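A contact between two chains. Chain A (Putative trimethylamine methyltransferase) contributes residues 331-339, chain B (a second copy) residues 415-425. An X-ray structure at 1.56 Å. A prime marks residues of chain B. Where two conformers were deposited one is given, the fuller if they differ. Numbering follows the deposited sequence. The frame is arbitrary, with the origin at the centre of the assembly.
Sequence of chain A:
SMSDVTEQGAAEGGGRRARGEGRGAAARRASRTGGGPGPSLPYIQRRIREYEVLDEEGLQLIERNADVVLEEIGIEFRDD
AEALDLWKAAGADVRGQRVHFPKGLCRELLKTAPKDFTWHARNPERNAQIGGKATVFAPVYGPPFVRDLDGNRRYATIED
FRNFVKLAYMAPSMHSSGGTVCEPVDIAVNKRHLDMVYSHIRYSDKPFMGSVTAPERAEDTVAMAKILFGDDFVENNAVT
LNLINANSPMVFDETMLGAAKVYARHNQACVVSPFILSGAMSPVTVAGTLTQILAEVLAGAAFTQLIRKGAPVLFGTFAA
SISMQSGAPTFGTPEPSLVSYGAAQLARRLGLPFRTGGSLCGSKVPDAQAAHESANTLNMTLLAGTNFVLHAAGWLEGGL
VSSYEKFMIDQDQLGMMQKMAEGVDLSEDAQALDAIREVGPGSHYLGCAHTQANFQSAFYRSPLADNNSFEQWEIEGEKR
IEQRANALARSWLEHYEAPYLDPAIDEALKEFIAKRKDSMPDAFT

Chain A (331-339) FGTPEPSLV
Chain B 415-425: GMMQKMAEGVD

Chain A enters as a loop and turns into a helix: Phe331 is extended (phi/psi -134/162), Gly332 takes positive phi (78/9), Thr333 (-96/171) sits at the N-cap position without a side-chain capping bond, and the helix runs from Pro334 onward with phi near -63 and psi near -42. Its first turn closes with Leu338 N to Pro334 O at 3.0 Å and Val339 N to Glu335 O at 2.9 Å. Chain B arrives already helical at Gly415′, with phi near -64 and psi near -40 from Gly415′ to Met420′, then Ala421′ (-60/-21) and Glu422′ (-73/-18), bonding Lys419′ N to Gly415′ O at 3.1 Å and Met420′ N to Met416′ O at 2.9 Å. A type I turn from Met420′ to Gly423′, with Gly423′ N to Met420′ O at 2.9 Å, leads out of it; Gly423′ (71/-155) leaves helical geometry, and Val424′ (-98/125) and Asp425′ (-77/127) run on extended. The helix axes approach to 10.0 Å, their N-to-C directions 41° apart (signed crossing angle -41°). In register, Pro334 CA lies 5.1 Å from Met420′ CA, and Leu338 CA 6.9 Å from Val424′ CA.

Pro334, ring C-gamma exo, points toward chain B: its CG lies 3.5 Å from Met416′ O and 3.9 Å from Lys419′ CG, while its CD is 4.2 Å from Met416′ CG. Selenomethionine Met416′ (m, t, t, chi3 -151°), whose CA-to-CB bond points toward chain A, places SE 3.6 Å from Gly332 O. Selenomethionine Met420′ (t, p, p) leaves its backbone sideways, but its folded end reaches chain A: CE lies 3.6 Å from Pro334 CA and 3.9 Å from Ser337 CB, and SE is 3.7 Å from Leu338 CD2. One unbranched selenoether side chain therefore touches Pro334, Ser337 and Leu338, which lie within about one turn of the chain A helix.

Leu338 (m, t) points toward chain B and, with Pro334 and Met420′, forms the apolar heart of the contact. Its CD1 lies 3.6 Å from Gly423′ O, and its CB meets Val424′ CG2 (chi1 t) at 4.2 Å, so the packing continues past the end of the chain B helix.

The polar link is a salt bridge beside this apolar patch. Lys419′ (t, p, t, m) carries its ammonium to Glu335 (m, p, chi3 14°), whose CA-to-CB bond points sideways but whose carboxylate comes nearer; Lys419′ NZ donates to Glu335 OE2 at 2.8 Å, joining charge attraction to a hydrogen bond. Glu335 OE2 is also hydrogen-bonded elsewhere in the structure.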

ATOM      1  N   PHE A 331      13.753   0.942  -3.574  1.00 19.23           N
ATOM      2  CA  PHE A 331      12.414   0.479  -3.905  1.00 17.65           C
ATOM      3  C   PHE A 331      11.431   1.008  -2.868  1.00 17.33           C
ATOM      4  O   PHE A 331      11.810   1.375  -1.743  1.00 18.19           O
ATOM      5  CB  PHE A 331      12.389  -1.069  -3.819  1.00 18.53           C
ATOM      6  CG  PHE A 331      13.345  -1.718  -4.780  1.00 19.31           C
ATOM      7  CD1 PHE A 331      14.662  -1.934  -4.408  1.00 21.08           C
ATOM      8  CD2 PHE A 331      12.935  -2.037  -6.039  1.00 19.84           C
ATOM      9  CE1 PHE A 331      15.569  -2.498  -5.307  1.00 22.42           C
ATOM     10  CE2 PHE A 331      13.837  -2.603  -6.961  1.00 20.92           C
ATOM     11  CZ  PHE A 331      15.147  -2.840  -6.547  1.00 22.04           C
ATOM     12  N   GLY A 332      10.153   0.987  -3.249  1.00 16.53           N
ATOM     13  CA  GLY A 332       9.134   1.340  -2.281  1.00 17.32           C
ATOM     14  C   GLY A 332       8.962   2.806  -2.007  1.00 17.98           C
ATOM     15  O   GLY A 332       8.246   3.175  -1.104  1.00 18.75           O
ATOM     16  N   THR A 333       9.619   3.642  -2.804  1.00 17.67           N
ATOM     17  CA  THR A 333       9.646   5.080  -2.654  1.00 19.25           C
ATOM     18  C   THR A 333       8.600   5.694  -3.561  1.00 18.86           C
ATOM     19  O   THR A 333       8.012   5.006  -4.411  1.00 17.73           O
ATOM     20  CB  THR A 333      11.051   5.595  -3.045  1.00 20.55           C
ATOM     21  OG1 THR A 333      11.409   4.984  -4.280  1.00 20.37           O
ATOM     22  CG2 THR A 333      12.073   5.197  -2.018  1.00 21.98           C
ATOM     23  N   PRO A 334       8.359   6.999  -3.417  1.00 20.29           N
ATOM     24  CA  PRO A 334       7.229   7.573  -4.175  1.00 20.94           C
ATOM     25  C   PRO A 334       7.416   7.597  -5.677  1.00 20.40           C
ATOM     26  O   PRO A 334       6.479   7.297  -6.430  1.00 19.65           O
ATOM     27  CB  PRO A 334       7.141   9.001  -3.636  1.00 23.69           C
ATOM     28  CG  PRO A 334       7.759   8.937  -2.290  1.00 24.53           C
ATOM     29  CD  PRO A 334       8.818   7.890  -2.340  1.00 22.67           C
ATOM     30  N   GLU A 335       8.637   7.885  -6.108  1.00 21.10           N
ATOM     31  CA  GLU A 335       8.886   8.156  -7.533  1.00 22.29           C
ATOM     32  C   GLU A 335       8.588   6.911  -8.416  1.00 19.88           C
ATOM     33  O   GLU A 335       7.811   7.034  -9.380  1.00 19.61           O
ATOM     34  CB  GLU A 335      10.277   8.731  -7.725  1.00 24.82           C
ATOM     35  CG  GLU A 335      10.487  10.041  -6.959  1.00 29.31           C
ATOM     36  CD  GLU A 335      10.748   9.955  -5.408  1.00 31.09           C
ATOM     37  OE1 GLU A 335      11.056   8.870  -4.808  1.00 29.56           O
ATOM     38  OE2 GLU A 335      10.653  11.022  -4.720  1.00 36.96           O
ATOM     39  N   PRO A 336       9.058   5.693  -8.038  1.00 18.50           N
ATOM     40  CA  PRO A 336       8.718   4.529  -8.840  1.00 17.30           C
ATOM     41  C   PRO A 336       7.216   4.225  -8.884  1.00 17.09           C
ATOM     42  O   PRO A 336       6.713   3.748  -9.901  1.00 16.33           O
ATOM     43  CB  PRO A 336       9.487   3.359  -8.186  1.00 17.06           C
ATOM     44  CG  PRO A 336      10.575   4.018  -7.420  1.00 18.08           C
ATOM     45  CD  PRO A 336      10.105   5.384  -7.042  1.00 18.89           C
ATOM     46  N   SER A 337       6.492   4.538  -7.815  1.00 14.47           N
ATOM     47  CA  SER A 337       5.056   4.308  -7.823  1.00 14.90           C
ATOM     48  C   SER A 337       4.378   5.267  -8.801  1.00 15.18           C
ATOM     49  O   SER A 337       3.486   4.876  -9.554  1.00 15.24           O
ATOM     50  CB  SER A 337       4.426   4.425  -6.433  1.00 15.71           C
ATOM     51  OG  SER A 337       4.715   3.233  -5.692  1.00 16.79           O
ATOM     52  N   LEU A 338       4.772   6.515  -8.770  1.00 15.71           N
ATOM     53  CA  LEU A 338       4.191   7.494  -9.686  1.00 15.94           C
ATOM     54  C   LEU A 338       4.508   7.167 -11.133  1.00 16.29           C
ATOM     55  O   LEU A 338       3.630   7.237 -12.006  1.00 16.33           O
ATOM     56  CB  LEU A 338       4.695   8.915  -9.381  1.00 16.74           C
ATOM     57  CG  LEU A 338       4.193   9.456  -8.036  1.00 17.18           C
ATOM     58  CD1 LEU A 338       4.939  10.749  -7.677  1.00 18.39           C
ATOM     59  CD2 LEU A 338       2.708   9.660  -7.945  1.00 17.75           C
ATOM     60  N   VAL A 339       5.742   6.801 -11.390  1.00 16.06           N
ATOM     61  CA  VAL A 339       6.126   6.319 -12.742  1.00 16.40           C
ATOM     62  C   VAL A 339       5.206   5.163 -13.172  1.00 16.40           C
ATOM     63  O   VAL A 339       4.645   5.169 -14.263  1.00 16.64           O
ATOM     64  CB  VAL A 339       7.587   5.825 -12.788  1.00 16.51           C
ATOM     65  CG1 VAL A 339       7.917   5.023 -14.065  1.00 16.91           C
ATOM     66  CG2 VAL A 339       8.557   6.995 -12.635  1.00 17.00           C
TER
ATOM     67  N   GLY B 415       6.784  10.299   5.760  1.00 14.71           N
ATOM     68  CA  GLY B 415       7.518  11.205   4.854  1.00 15.66           C
ATOM     69  C   GLY B 415       7.345  10.803   3.386  1.00 16.09           C
ATOM     70  O   GLY B 415       7.235  11.682   2.510  1.00 16.28           O
HETATM   71  N   MSE B 416       7.261   9.499   3.133  1.00 16.23           N
HETATM   72  CA  MSE B 416       7.065   9.007   1.754  0.80 16.67           C
HETATM   73  C   MSE B 416       5.680   9.394   1.306  1.00 16.68           C
HETATM   74  O   MSE B 416       5.497   9.832   0.176  1.00 16.03           O
HETATM   75  CB  MSE B 416       7.262   7.508   1.686  0.80 17.45           C
HETATM   76  CG  MSE B 416       8.738   7.266   1.838  0.80 18.88           C
HETATM   77 SE   MSE B 416       8.961   5.300   1.681  0.80 22.05          SE
HETATM   78  CE  MSE B 416      10.588   5.314   2.849  0.80 21.72           C
HETATM   79  N   MSE B 417       4.697   9.264   2.171  1.00 15.56           N
HETATM   80  CA  MSE B 417       3.331   9.634   1.823  1.00 16.22           C
HETATM   81  C   MSE B 417       3.212  11.132   1.549  1.00 16.07           C
HETATM   82  O   MSE B 417       2.548  11.561   0.608  1.00 15.83           O
HETATM   83  CB  MSE B 417       2.318   9.280   2.916  1.00 16.66           C
HETATM   84  CG  MSE B 417       2.267   7.799   3.264  1.00 17.81           C
HETATM   85 SE   MSE B 417       1.753   6.608   1.779  1.00 21.33          SE
HETATM   86  CE  MSE B 417       2.759   4.944   2.265  1.00 23.09           C
ATOM     87  N   GLN B 418       3.919  11.951   2.325  1.00 16.00           N
ATOM     88  CA  GLN B 418       3.935  13.387   2.121  1.00 16.42           C
ATOM     89  C   GLN B 418       4.487  13.728   0.735  1.00 17.01           C
ATOM     90  O   GLN B 418       3.932  14.575   0.035  1.00 16.69           O
ATOM     91  CB  GLN B 418       4.778  14.048   3.236  1.00 16.63           C
ATOM     92  CG  GLN B 418       4.917  15.537   3.101  1.00 17.10           C
ATOM     93  CD  GLN B 418       4.442  16.361   4.277  1.00 16.91           C
ATOM     94  OE1 GLN B 418       4.528  15.931   5.435  1.00 16.90           O
ATOM     95  NE2 GLN B 418       4.049  17.594   3.999  1.00 17.37           N
ATOM     96  N   LYS B 419       5.548  13.060   0.351  1.00 17.21           N
ATOM     97  CA  LYS B 419       6.134  13.320  -0.972  1.00 18.73           C
ATOM     98  C   LYS B 419       5.216  12.803  -2.092  1.00 18.51           C
ATOM     99  O   LYS B 419       5.016  13.503  -3.097  1.00 17.44           O
ATOM    100  CB  LYS B 419       7.523  12.697  -1.034  1.00 20.79           C
ATOM    101  CG  LYS B 419       8.223  12.850  -2.370  1.00 23.75           C
ATOM    102  CD  LYS B 419       8.488  14.342  -2.695  1.00 26.78           C
ATOM    103  CE  LYS B 419       9.205  14.477  -4.036  1.00 30.26           C
ATOM    104  NZ  LYS B 419      10.467  13.677  -4.024  1.00 31.86           N
HETATM  105  N   MSE B 420       4.654  11.601  -1.925  1.00 18.17           N
HETATM  106  CA  MSE B 420       3.721  11.004  -2.903  0.50 18.57           C
HETATM  107  C   MSE B 420       2.579  11.928  -3.204  1.00 18.65           C
HETATM  108  O   MSE B 420       2.131  12.073  -4.348  1.00 18.80           O
HETATM  109  CB  MSE B 420       3.179   9.671  -2.357  0.50 18.90           C
HETATM  110  CG  MSE B 420       2.128   8.974  -3.225  0.50 19.59           C
HETATM  111 SE   MSE B 420       3.158   8.083  -4.645  0.50 21.89          SE
HETATM  112  CE  MSE B 420       3.791   6.737  -3.350  0.50 21.49           C
ATOM    113  N   ALA B 421       2.054  12.552  -2.163  1.00 17.98           N
ATOM    114  CA  ALA B 421       0.880  13.426  -2.267  1.00 18.13           C
ATOM    115  C   ALA B 421       1.078  14.599  -3.182  1.00 19.19           C
ATOM    116  O   ALA B 421       0.082  15.151  -3.649  1.00 19.16           O
ATOM    117  CB  ALA B 421       0.519  13.917  -0.882  1.00 17.97           C
ATOM    118  N   GLU B 422       2.325  14.974  -3.455  1.00 20.02           N
ATOM    119  CA  GLU B 422       2.620  16.103  -4.374  1.00 21.63           C
ATOM    120  C   GLU B 422       2.356  15.723  -5.815  1.00 21.17           C
ATOM    121  O   GLU B 422       2.268  16.608  -6.675  1.00 21.25           O
ATOM    122  CB  GLU B 422       4.059  16.563  -4.253  1.00 24.11           C
ATOM    123  CG  GLU B 422       4.460  17.056  -2.875  1.00 27.43           C
ATOM    124  CD  GLU B 422       5.942  17.431  -2.823  1.00 31.30           C
ATOM    125  OE1 GLU B 422       6.646  17.299  -3.846  1.00 36.93           O
ATOM    126  OE2 GLU B 422       6.410  17.845  -1.751  1.00 38.14           O
ATOM    127  N   GLY B 423       2.276  14.431  -6.100  1.00 19.86           N
ATOM    128  CA  GLY B 423       1.965  13.951  -7.462  1.00 20.48           C
ATOM    129  C   GLY B 423       3.118  14.192  -8.427  1.00 20.71           C
ATOM    130  O   GLY B 423       4.279  14.319  -8.013  1.00 20.49           O
ATOM    131  N   VAL B 424       2.790  14.280  -9.707  1.00 21.34           N
ATOM    132  CA  VAL B 424       3.822  14.293 -10.768  1.00 21.63           C
ATOM    133  C   VAL B 424       4.113  15.708 -11.212  1.00 23.06           C
ATOM    134  O   VAL B 424       3.191  16.420 -11.638  1.00 23.48           O
ATOM    135  CB  VAL B 424       3.382  13.484 -11.987  1.00 21.79           C
ATOM    136  CG1 VAL B 424       4.465  13.505 -13.086  1.00 22.15           C
ATOM    137  CG2 VAL B 424       3.086  12.061 -11.580  1.00 21.37           C
ATOM    138  N   ASP B 425       5.381  16.093 -11.150  1.00 23.58           N
ATOM    139  CA  ASP B 425       5.829  17.393 -11.641  1.00 25.26           C
ATOM    140  C   ASP B 425       5.911  17.360 -13.164  1.00 25.70           C
ATOM    141  O   ASP B 425       6.568  16.494 -13.732  1.00 24.98           O
ATOM    142  CB  ASP B 425       7.227  17.664 -11.075  1.00 27.16           C
ATOM    143  CG  ASP B 425       7.724  19.096 -11.301  1.00 29.90           C
ATOM    144  OD1 ASP B 425       7.119  19.888 -12.053  1.00 31.50           O
ATOM    145  OD2 ASP B 425       8.761  19.432 -10.677  1.00 32.54           O
TER